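PDB 6IV9: Cas13d from uncultured Ruminococcus sp, which binds CRISPR RNA and, through its two HEPN domains, matures that RNA and cleaves the target RNA it specifies. Local coordinates for residues A[374-377]-A[378-381]; A[424-427]-A[428-432]. The protein carries 2 engineered substitutions. All coordinates share one frame; numbering follows the deposited sequence.

Contact 1 covers the start of helix 376-386, with its N-cap and the residue before it; contact 2 joins successive turns of helix 420-432, and both lie beside the RNA of chain B. They meet at Phe374, whose CB packs 3.6 Å from CD1 of Leu430 and whose ring also touches Leu426 and Val427. Contact 1 is the more enclosed, half its residues buried; its polar groups include a helix cap and a buried arginine, with lysines and a glutamate at the margin. Contact 2 lies nearer the surface, with an apolar strip turned inward, charged side chains outward, and an arginine that bonds to a base. RNA backbone passes the first; a nucleobase is engaged at the second.

Contact 1 (A[374-377]-A[378-381]); sequences FSIK and KLRE. With nucleotides of chain B.
Arg380 lays one face of its guanidinium over the aliphatic part of Lys377, with NH2 3.9 Å from Lys377 CG. Bends at chi2 and chi3 turn the group back along the helix, while its NE forms a salt bridge with Asp408 and the guanidinium makes a cation-pi contact with Tyr404. The other flat group, the Phe374 ring, meets the methyl CD1 of Leu379 obliquely, CD1 to CD1 being 3.9 Å, and packs edge-to-face with Tyr415.

Between them the helix begins, and Ser375 illustrates the classical N-cap. Its OG, anti to the backbone N (chi1 172°), reaches forward to accept a hydrogen bond from Lys378 N at 2.9 Å. Ser375 O receives Leu379 N in a longer bond of 3.3 Å; Arg380 N to Ile376 O, at 2.9 Å, is straighter. Ser375 CA lies 3.4 Å from OP1 of C33 of chain B, so the positive end of the helix would probably favour this phosphate. One turn on, Lys377 runs extended past Glu381, its NZ 4.5 Å from OE1, too far for a salt bridge.

Lys378 is drawn instead to Glu440 in a salt bridge, and the OH of Tyr443, on the same helix 436-464, is hydrogen-bonded to Ser375 N. Helix 400-418 packs against Ile376, Leu379 and Arg380, while helix 420-432 receives the Phe374 side chain.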
ATOM      1  N   PHE A 374     -20.495   4.535   1.927  1.00 26.24           N
ATOM      2  CA  PHE A 374     -20.387   4.740   3.389  1.00 26.30           C
ATOM      3  C   PHE A 374     -19.864   3.446   4.017  1.00 23.78           C
ATOM      4  O   PHE A 374     -19.947   2.420   3.396  1.00 24.36           O
ATOM      5  CB  PHE A 374     -21.704   5.205   3.998  1.00 25.73           C
ATOM      6  CG  PHE A 374     -22.870   4.354   3.602  1.00 25.96           C
ATOM      7  CD1 PHE A 374     -23.174   3.205   4.297  1.00 29.48           C
ATOM      8  CD2 PHE A 374     -23.639   4.684   2.509  1.00 26.65           C
ATOM      9  CE1 PHE A 374     -24.241   2.416   3.916  1.00 29.87           C
ATOM     10  CE2 PHE A 374     -24.707   3.900   2.131  1.00 26.56           C
ATOM     11  CZ  PHE A 374     -24.998   2.765   2.833  1.00 28.44           C
ATOM     12  N   SER A 375     -19.391   3.537   5.250  1.00 24.16           N
ATOM     13  CA  SER A 375     -18.779   2.373   5.919  1.00 26.99           C
ATOM     14  C   SER A 375     -19.821   1.566   6.689  1.00 28.54           C
ATOM     15  O   SER A 375     -20.394   2.083   7.603  1.00 29.26           O
ATOM     16  CB  SER A 375     -17.662   2.817   6.807  1.00 26.93           C
ATOM     17  OG  SER A 375     -17.182   1.772   7.598  1.00 24.73           O
ATOM     18  N   ILE A 376     -20.041   0.334   6.263  1.00 27.20           N
ATOM     19  CA  ILE A 376     -20.960  -0.585   6.983  1.00 28.24           C
ATOM     20  C   ILE A 376     -20.353  -0.890   8.355  1.00 31.01           C
ATOM     21  O   ILE A 376     -21.053  -0.838   9.341  1.00 29.18           O
ATOM     22  CB  ILE A 376     -21.189  -1.854   6.154  1.00 30.04           C
ATOM     23  CG1 ILE A 376     -22.105  -1.575   4.964  1.00 31.76           C
ATOM     24  CG2 ILE A 376     -21.726  -2.958   7.025  1.00 31.31           C
ATOM     25  CD1 ILE A 376     -23.502  -1.215   5.348  1.00 33.84           C
ATOM     26  N   LYS A 377     -19.048  -1.112   8.390  1.00 27.16           N
ATOM     27  CA  LYS A 377     -18.337  -1.417   9.649  1.00 31.58           C
ATOM     28  C   LYS A 377     -18.506  -0.244  10.613  1.00 29.23           C
ATOM     29  O   LYS A 377     -18.733  -0.473  11.771  1.00 28.10           O
ATOM     30  CB  LYS A 377     -16.864  -1.637   9.327  1.00 31.85           C
ATOM     31  CG  LYS A 377     -15.909  -1.662  10.501  1.00 39.92           C
ATOM     32  CD  LYS A 377     -14.520  -2.016  10.057  1.00 46.18           C
ATOM     33  CE  LYS A 377     -13.457  -1.806  11.109  1.00 55.91           C
ATOM     34  NZ  LYS A 377     -12.117  -2.203  10.610  1.00 65.11           N
ATOM     35  N   LYS A 378     -18.408   0.980  10.122  1.00 28.23           N
ATOM     36  CA  LYS A 378     -18.544   2.132  11.039  1.00 31.16           C
ATOM     37  C   LYS A 378     -19.955   2.164  11.624  1.00 29.09           C
ATOM     38  O   LYS A 378     -20.085   2.479  12.784  1.00 31.47           O
ATOM     39  CB  LYS A 378     -18.156   3.431  10.340  1.00 33.64           C
ATOM     40  CG  LYS A 378     -17.877   4.591  11.273  1.00 38.54           C
ATOM     41  CD  LYS A 378     -17.800   5.902  10.568  1.00 41.30           C
ATOM     42  CE  LYS A 378     -16.422   6.509  10.594  1.00 57.55           C
ATOM     43  NZ  LYS A 378     -15.939   6.690  11.982  1.00 65.26           N
ATOM     44  N   LEU A 379     -20.966   1.880  10.813  1.00 29.41           N
ATOM     45  CA  LEU A 379     -22.357   1.875  11.317  1.00 30.33           C
ATOM     46  C   LEU A 379     -22.498   0.784  12.379  1.00 35.03           C
ATOM     47  O   LEU A 379     -23.022   1.075  13.437  1.00 33.34           O
ATOM     48  CB  LEU A 379     -23.307   1.610  10.154  1.00 28.93           C
ATOM     49  CG  LEU A 379     -23.506   2.775   9.198  1.00 27.72           C
ATOM     50  CD1 LEU A 379     -24.236   2.319   7.961  1.00 27.15           C
ATOM     51  CD2 LEU A 379     -24.249   3.909   9.874  1.00 32.49           C
ATOM     52  N   ARG A 380     -21.994  -0.409  12.094  1.00 30.11           N
ATOM     53  CA  ARG A 380     -22.081  -1.520  13.067  1.00 32.58           C
ATOM     54  C   ARG A 380     -21.310  -1.139  14.332  1.00 35.00           C
ATOM     55  O   ARG A 380     -21.810  -1.385  15.410  1.00 34.10           O
ATOM     56  CB  ARG A 380     -21.535  -2.808  12.453  1.00 30.88           C
ATOM     57  CG  ARG A 380     -21.425  -3.958  13.434  1.00 31.44           C
ATOM     58  CD  ARG A 380     -20.001  -4.202  13.848  1.00 38.91           C
ATOM     59  NE  ARG A 380     -19.241  -4.630  12.697  1.00 42.31           N
ATOM     60  CZ  ARG A 380     -17.928  -4.640  12.631  1.00 41.60           C
ATOM     61  NH1 ARG A 380     -17.221  -4.203  13.651  1.00 34.98           N
ATOM     62  NH2 ARG A 380     -17.326  -5.097  11.553  1.00 38.30           N
ATOM     63  N   GLU A 381     -20.138  -0.537  14.181  1.00 31.91           N
ATOM     64  CA  GLU A 381     -19.340  -0.144  15.364  1.00 37.37           C
ATOM     65  C   GLU A 381     -20.113   0.879  16.207  1.00 36.43           C
ATOM     66  O   GLU A 381     -20.067   0.774  17.400  1.00 34.79           O
ATOM     67  CB  GLU A 381     -17.992   0.422  14.935  1.00 37.78           C
ATOM     68  CG  GLU A 381     -16.980  -0.632  14.568  1.00 39.78           C
ATOM     69  CD  GLU A 381     -15.691  -0.058  14.004  1.00 55.41           C
ATOM     70  OE1 GLU A 381     -14.691  -0.767  14.013  1.00 62.40           O
ATOM     71  OE2 GLU A 381     -15.698   1.099  13.556  1.00 60.35           O
TER
ATOM     72  P     C B  32     -17.449   8.641   3.987  1.00 27.72           P
ATOM     73  OP1   C B  32     -18.104   8.294   5.288  1.00 28.55           O
ATOM     74  OP2   C B  32     -16.084   9.157   4.009  1.00 25.56           O
ATOM     75  O5'   C B  32     -17.588   7.398   3.035  1.00 26.17           O
ATOM     76  C5'   C B  32     -16.630   6.334   2.947  1.00 24.93           C
ATOM     77  C4'   C B  32     -16.939   5.497   1.755  1.00 24.63           C
ATOM     78  O4'   C B  32     -16.697   6.270   0.562  1.00 26.84           O
ATOM     79  C3'   C B  32     -16.041   4.290   1.600  1.00 25.29           C
ATOM     80  O3'   C B  32     -16.532   3.192   2.359  1.00 27.71           O
ATOM     81  C2'   C B  32     -16.118   4.032   0.113  1.00 25.42           C
ATOM     82  O2'   C B  32     -17.280   3.332  -0.275  1.00 28.30           O
ATOM     83  C1'   C B  32     -16.108   5.450  -0.434  1.00 26.49           C
ATOM     84  N1    C B  32     -14.747   5.958  -0.713  1.00 26.01           N
ATOM     85  C2    C B  32     -14.031   5.403  -1.771  1.00 28.77           C
ATOM     86  O2    C B  32     -14.529   4.463  -2.398  1.00 28.63           O
ATOM     87  N3    C B  32     -12.813   5.896  -2.074  1.00 30.31           N
ATOM     88  C4    C B  32     -12.313   6.917  -1.374  1.00 29.91           C
ATOM     89  N4    C B  32     -11.112   7.384  -1.723  1.00 31.00           N
ATOM     90  C5    C B  32     -13.052   7.554  -0.337  1.00 29.82           C
ATOM     91  C6    C B  32     -14.256   7.042  -0.038  1.00 28.22           C
ATOM     92  P     C B  33     -15.580   2.402   3.334  1.00 26.62           P
ATOM     93  OP1   C B  33     -16.351   1.249   3.848  1.00 26.07           O
ATOM     94  OP2   C B  33     -14.894   3.367   4.224  1.00 24.00           O
ATOM     95  O5'   C B  33     -14.438   1.851   2.366  1.00 25.06           O
ATOM     96  C5'   C B  33     -14.740   0.896   1.336  1.00 23.67           C
ATOM     97  C4'   C B  33     -13.574   0.676   0.439  1.00 24.92           C
ATOM     98  O4'   C B  33     -13.362   1.858  -0.369  1.00 26.14           O
ATOM     99  C3'   C B  33     -12.230   0.471   1.118  1.00 25.45           C
ATOM    100  O3'   C B  33     -12.078  -0.870   1.540  1.00 24.70           O
ATOM    101  C2'   C B  33     -11.278   0.819  -0.002  1.00 25.60           C
ATOM    102  O2'   C B  33     -11.215  -0.176  -1.009  1.00 25.49           O
ATOM    103  C1'   C B  33     -11.971   2.047  -0.577  1.00 24.76           C
ATOM    104  N1    C B  33     -11.523   3.302   0.072  1.00 24.34           N
ATOM    105  C2    C B  33     -10.329   3.865  -0.385  1.00 26.29           C
ATOM    106  O2    C B  33      -9.682   3.264  -1.257  1.00 28.09           O
ATOM    107  N3    C B  33      -9.896   5.018   0.163  1.00 25.99           N
ATOM    108  C4    C B  33     -10.582   5.588   1.157  1.00 25.76           C
ATOM    109  N4    C B  33     -10.145   6.748   1.630  1.00 27.04           N
ATOM    110  C5    C B  33     -11.820   5.058   1.617  1.00 25.65           C
ATOM    111  C6    C B  33     -12.259   3.933   1.035  1.00 23.20           C
TER

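Contact 2 (A[424-427]-A[428-432]). With nucleotides of chain B.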
ATOM      1  N   GLU A 424     -28.715   6.127  -0.463  1.00 32.63           N
ATOM      2  CA  GLU A 424     -28.475   7.347  -1.267  1.00 34.68           C
ATOM      3  C   GLU A 424     -28.578   8.566  -0.351  1.00 32.40           C
ATOM      4  O   GLU A 424     -27.766   9.451  -0.472  1.00 32.36           O
ATOM      5  CB  GLU A 424     -29.468   7.426  -2.430  1.00 37.15           C
ATOM      6  CG  GLU A 424     -29.153   6.470  -3.554  1.00 41.20           C
ATOM      7  CD  GLU A 424     -30.201   6.316  -4.645  1.00 56.88           C
ATOM      8  OE1 GLU A 424     -31.317   6.809  -4.472  1.00 58.19           O
ATOM      9  OE2 GLU A 424     -29.889   5.692  -5.656  1.00 54.36           O
ATOM     10  N   ALA A 425     -29.555   8.569   0.548  1.00 32.50           N
ATOM     11  CA  ALA A 425     -29.745   9.703   1.473  1.00 32.17           C
ATOM     12  C   ALA A 425     -28.535   9.829   2.394  1.00 29.61           C
ATOM     13  O   ALA A 425     -28.146  10.926   2.689  1.00 30.17           O
ATOM     14  CB  ALA A 425     -31.008   9.518   2.263  1.00 33.03           C
ATOM     15  N   LEU A 426     -28.021   8.703   2.869  1.00 30.02           N
ATOM     16  CA  LEU A 426     -26.852   8.711   3.775  1.00 26.70           C
ATOM     17  C   LEU A 426     -25.625   9.285   3.054  1.00 24.35           C
ATOM     18  O   LEU A 426     -24.949  10.110   3.621  1.00 27.91           O
ATOM     19  CB  LEU A 426     -26.619   7.280   4.235  1.00 29.95           C
ATOM     20  CG  LEU A 426     -25.497   7.107   5.236  1.00 28.46           C
ATOM     21  CD1 LEU A 426     -25.622   8.110   6.346  1.00 31.16           C
ATOM     22  CD2 LEU A 426     -25.484   5.699   5.773  1.00 32.42           C
ATOM     23  N   VAL A 427     -25.402   8.881   1.814  1.00 26.85           N
ATOM     24  CA  VAL A 427     -24.248   9.406   1.038  1.00 27.50           C
ATOM     25  C   VAL A 427     -24.410  10.916   0.877  1.00 30.43           C
ATOM     26  O   VAL A 427     -23.467  11.618   1.098  1.00 27.22           O
ATOM     27  CB  VAL A 427     -24.144   8.714  -0.328  1.00 25.06           C
ATOM     28  CG1 VAL A 427     -23.133   9.395  -1.221  1.00 27.41           C
ATOM     29  CG2 VAL A 427     -23.822   7.243  -0.178  1.00 28.28           C
ATOM     30  N   ARG A 428     -25.611  11.378   0.565  1.00 27.86           N
ATOM     31  CA  ARG A 428     -25.798  12.832   0.386  1.00 27.91           C
ATOM     32  C   ARG A 428     -25.451  13.554   1.687  1.00 26.42           C
ATOM     33  O   ARG A 428     -24.755  14.522   1.625  1.00 28.44           O
ATOM     34  CB  ARG A 428     -27.234  13.106  -0.053  1.00 30.10           C
ATOM     35  CG  ARG A 428     -27.540  14.567  -0.317  1.00 33.83           C
ATOM     36  CD  ARG A 428     -28.894  14.734  -0.965  1.00 37.20           C
ATOM     37  NE  ARG A 428     -28.831  14.448  -2.378  1.00 34.93           N
ATOM     38  CZ  ARG A 428     -29.840  14.002  -3.104  1.00 46.77           C
ATOM     39  NH1 ARG A 428     -31.084  14.160  -2.688  1.00 45.41           N
ATOM     40  NH2 ARG A 428     -29.601  13.411  -4.253  1.00 43.22           N
ATOM     41  N   LYS A 429     -25.902  13.054   2.829  1.00 28.81           N
ATOM     42  CA  LYS A 429     -25.601  13.749   4.100  1.00 26.39           C
ATOM     43  C   LYS A 429     -24.094  13.767   4.342  1.00 27.12           C
ATOM     44  O   LYS A 429     -23.610  14.767   4.787  1.00 25.70           O
ATOM     45  CB  LYS A 429     -26.278  13.066   5.287  1.00 30.74           C
ATOM     46  CG  LYS A 429     -27.776  13.267   5.387  1.00 36.76           C
ATOM     47  CD  LYS A 429     -28.359  12.516   6.534  1.00 43.14           C
ATOM     48  CE  LYS A 429     -29.862  12.599   6.589  1.00 50.85           C
ATOM     49  NZ  LYS A 429     -30.480  11.328   6.152  1.00 62.01           N
ATOM     50  N   LEU A 430     -23.414  12.654   4.091  1.00 25.35           N
ATOM     51  CA  LEU A 430     -21.949  12.578   4.291  1.00 25.04           C
ATOM     52  C   LEU A 430     -21.248  13.543   3.333  1.00 23.90           C
ATOM     53  O   LEU A 430     -20.338  14.209   3.743  1.00 24.60           O
ATOM     54  CB  LEU A 430     -21.507  11.133   4.083  1.00 24.84           C
ATOM     55  CG  LEU A 430     -22.038  10.173   5.142  1.00 25.31           C
ATOM     56  CD1 LEU A 430     -21.780   8.735   4.771  1.00 28.19           C
ATOM     57  CD2 LEU A 430     -21.470  10.491   6.502  1.00 27.06           C
ATOM     58  N   ARG A 431     -21.694  13.599   2.090  1.00 25.50           N
ATOM     59  CA  ARG A 431     -21.079  14.531   1.117  1.00 25.90           C
ATOM     60  C   ARG A 431     -21.285  15.977   1.581  1.00 27.66           C
ATOM     61  O   ARG A 431     -20.392  16.771   1.413  1.00 26.01           O
ATOM     62  CB  ARG A 431     -21.632  14.291  -0.288  1.00 25.35           C
ATOM     63  CG  ARG A 431     -21.077  13.045  -0.954  1.00 24.19           C
ATOM     64  CD  ARG A 431     -21.444  12.887  -2.412  1.00 25.87           C
ATOM     65  NE  ARG A 431     -20.529  12.007  -3.108  1.00 25.27           N
ATOM     66  CZ  ARG A 431     -20.833  11.237  -4.138  1.00 27.56           C
ATOM     67  NH1 ARG A 431     -22.080  11.043  -4.498  1.00 26.69           N
ATOM     68  NH2 ARG A 431     -19.878  10.650  -4.812  1.00 28.97           N
ATOM     69  N   PHE A 432     -22.470  16.282   2.106  1.00 27.04           N
ATOM     70  CA  PHE A 432     -22.829  17.634   2.601  1.00 26.26           C
ATOM     71  C   PHE A 432     -22.047  18.005   3.861  1.00 26.91           C
ATOM     72  O   PHE A 432     -21.888  19.165   4.120  1.00 28.75           O
ATOM     73  CB  PHE A 432     -24.329  17.737   2.845  1.00 26.46           C
ATOM     74  CG  PHE A 432     -25.139  17.849   1.584  1.00 27.85           C
ATOM     75  CD1 PHE A 432     -24.521  17.902   0.351  1.00 24.76           C
ATOM     76  CD2 PHE A 432     -26.517  17.914   1.635  1.00 28.45           C
ATOM     77  CE1 PHE A 432     -25.265  18.014  -0.804  1.00 28.54           C
ATOM     78  CE2 PHE A 432     -27.256  18.032   0.474  1.00 28.77           C
ATOM     79  CZ  PHE A 432     -26.630  18.073  -0.739  1.00 29.65           C
TER
ATOM     80  P     U B  31     -15.053  13.345   2.164  1.00 29.57           P
ATOM     81  OP1   U B  31     -15.344  13.870   3.493  1.00 31.53           O
ATOM     82  OP2   U B  31     -13.836  12.598   1.751  1.00 31.87           O
ATOM     83  O5'   U B  31     -16.156  12.267   1.809  1.00 26.09           O
ATOM     84  C5'   U B  31     -17.542  12.572   2.113  1.00 25.86           C
ATOM     85  C4'   U B  31     -18.384  11.469   1.540  1.00 26.24           C
ATOM     86  O4'   U B  31     -18.309  11.513   0.106  1.00 26.02           O
ATOM     87  C3'   U B  31     -17.985  10.022   1.844  1.00 26.90           C
ATOM     88  O3'   U B  31     -18.336   9.644   3.183  1.00 29.49           O
ATOM     89  C2'   U B  31     -18.756   9.270   0.773  1.00 27.61           C
ATOM     90  O2'   U B  31     -20.117   9.165   1.096  1.00 31.35           O
ATOM     91  C1'   U B  31     -18.590  10.217  -0.412  1.00 28.00           C
ATOM     92  N1    U B  31     -17.433   9.804  -1.192  1.00 28.98           N
ATOM     93  C2    U B  31     -17.622   8.783  -2.083  1.00 30.96           C
ATOM     94  O2    U B  31     -18.694   8.216  -2.213  1.00 34.55           O
ATOM     95  N3    U B  31     -16.509   8.443  -2.792  1.00 29.25           N
ATOM     96  C4    U B  31     -15.251   9.009  -2.694  1.00 28.27           C
ATOM     97  O4    U B  31     -14.326   8.566  -3.372  1.00 35.06           O
ATOM     98  C5    U B  31     -15.150  10.057  -1.745  1.00 30.39           C
ATOM     99  C6    U B  31     -16.214  10.404  -1.039  1.00 26.72           C
ATOM    100  P     C B  30     -10.855  14.873  -0.658  1.00 27.69           P
ATOM    101  OP1   C B  30     -10.657  15.286   0.707  1.00 26.58           O
ATOM    102  OP2   C B  30     -10.503  13.517  -1.116  1.00 25.43           O
ATOM    103  O5'   C B  30     -12.388  14.967  -1.062  1.00 24.64           O
ATOM    104  C5'   C B  30     -13.186  16.082  -0.646  1.00 23.89           C
ATOM    105  C4'   C B  30     -14.645  15.741  -0.804  1.00 22.02           C
ATOM    106  O4'   C B  30     -14.977  15.511  -2.197  1.00 25.23           O
ATOM    107  C3'   C B  30     -15.185  14.505  -0.119  1.00 23.87           C
ATOM    108  O3'   C B  30     -15.313  14.711   1.275  1.00 27.22           O
ATOM    109  C2'   C B  30     -16.542  14.372  -0.821  1.00 25.19           C
ATOM    110  O2'   C B  30     -17.524  15.253  -0.289  1.00 25.88           O
ATOM    111  C1'   C B  30     -16.163  14.753  -2.251  1.00 22.82           C
ATOM    112  N1    C B  30     -15.948  13.597  -3.129  1.00 23.53           N
ATOM    113  C2    C B  30     -17.090  12.908  -3.503  1.00 25.04           C
ATOM    114  O2    C B  30     -18.187  13.316  -3.089  1.00 24.43           O
ATOM    115  N3    C B  30     -16.975  11.823  -4.300  1.00 22.88           N
ATOM    116  C4    C B  30     -15.783  11.473  -4.785  1.00 26.46           C
ATOM    117  N4    C B  30     -15.743  10.474  -5.650  1.00 26.05           N
ATOM    118  C5    C B  30     -14.594  12.193  -4.453  1.00 25.76           C
ATOM    119  C6    C B  30     -14.739  13.287  -3.687  1.00 24.41           C
TER
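Leu430 packs its CD1 obliquely against Leu426 one turn earlier, 4.1 Å from CG, and these two buried leucines form the tight side of the helix end. With CG of Leu430 anti to its carbonyl carbon (chi1 -67°), the branch folds back over the preceding turn until CG lies 3.3 Å from Leu426 O. Ile442 of helix 436-464 packs against both leucines, and Phe374 completes the apolar patch.

The outward side is looser. Glu424 and Arg428, although one turn apart and oppositely charged, keep OE1 and NH2 6.8 Å from each other. Lys429 trails its methylenes past Ala425, and its NZ stays 4.2 Å from Ala425 O. Regular i to i+4 backbone hydrogen bonds run through this side, among them Lys429 N to Ala425 O at 3.1 Å, while the Arg428 methylene CG lies over one face of the Phe432 ring, near its rim.

Between the two sides, Val427 and Arg431 face the RNA of chain B. Arg431 is extended from CG to NE, passing the sugar of U31, while its NH1 comes 3.8 Å from Val427 CG1 and hydrogen-bonds to Gly76 O. The edge of the guanidinium meets the base of C30: NE gives a short but bent, weak hydrogen bond to O2, and NH2 a straighter one to N3 at 3.2 Å. With a leucine in place of Arg431, O2 and N3 of C30 would probably lose these donors and Gly76 O its NH1 partner. Because cytosine offers two adjacent acceptors here, whereas uracil carries a hydrogen on N3, the paired donors suit cytosine, consistent with a contribution to reading the base itself, while U31 is met by packing against its sugar.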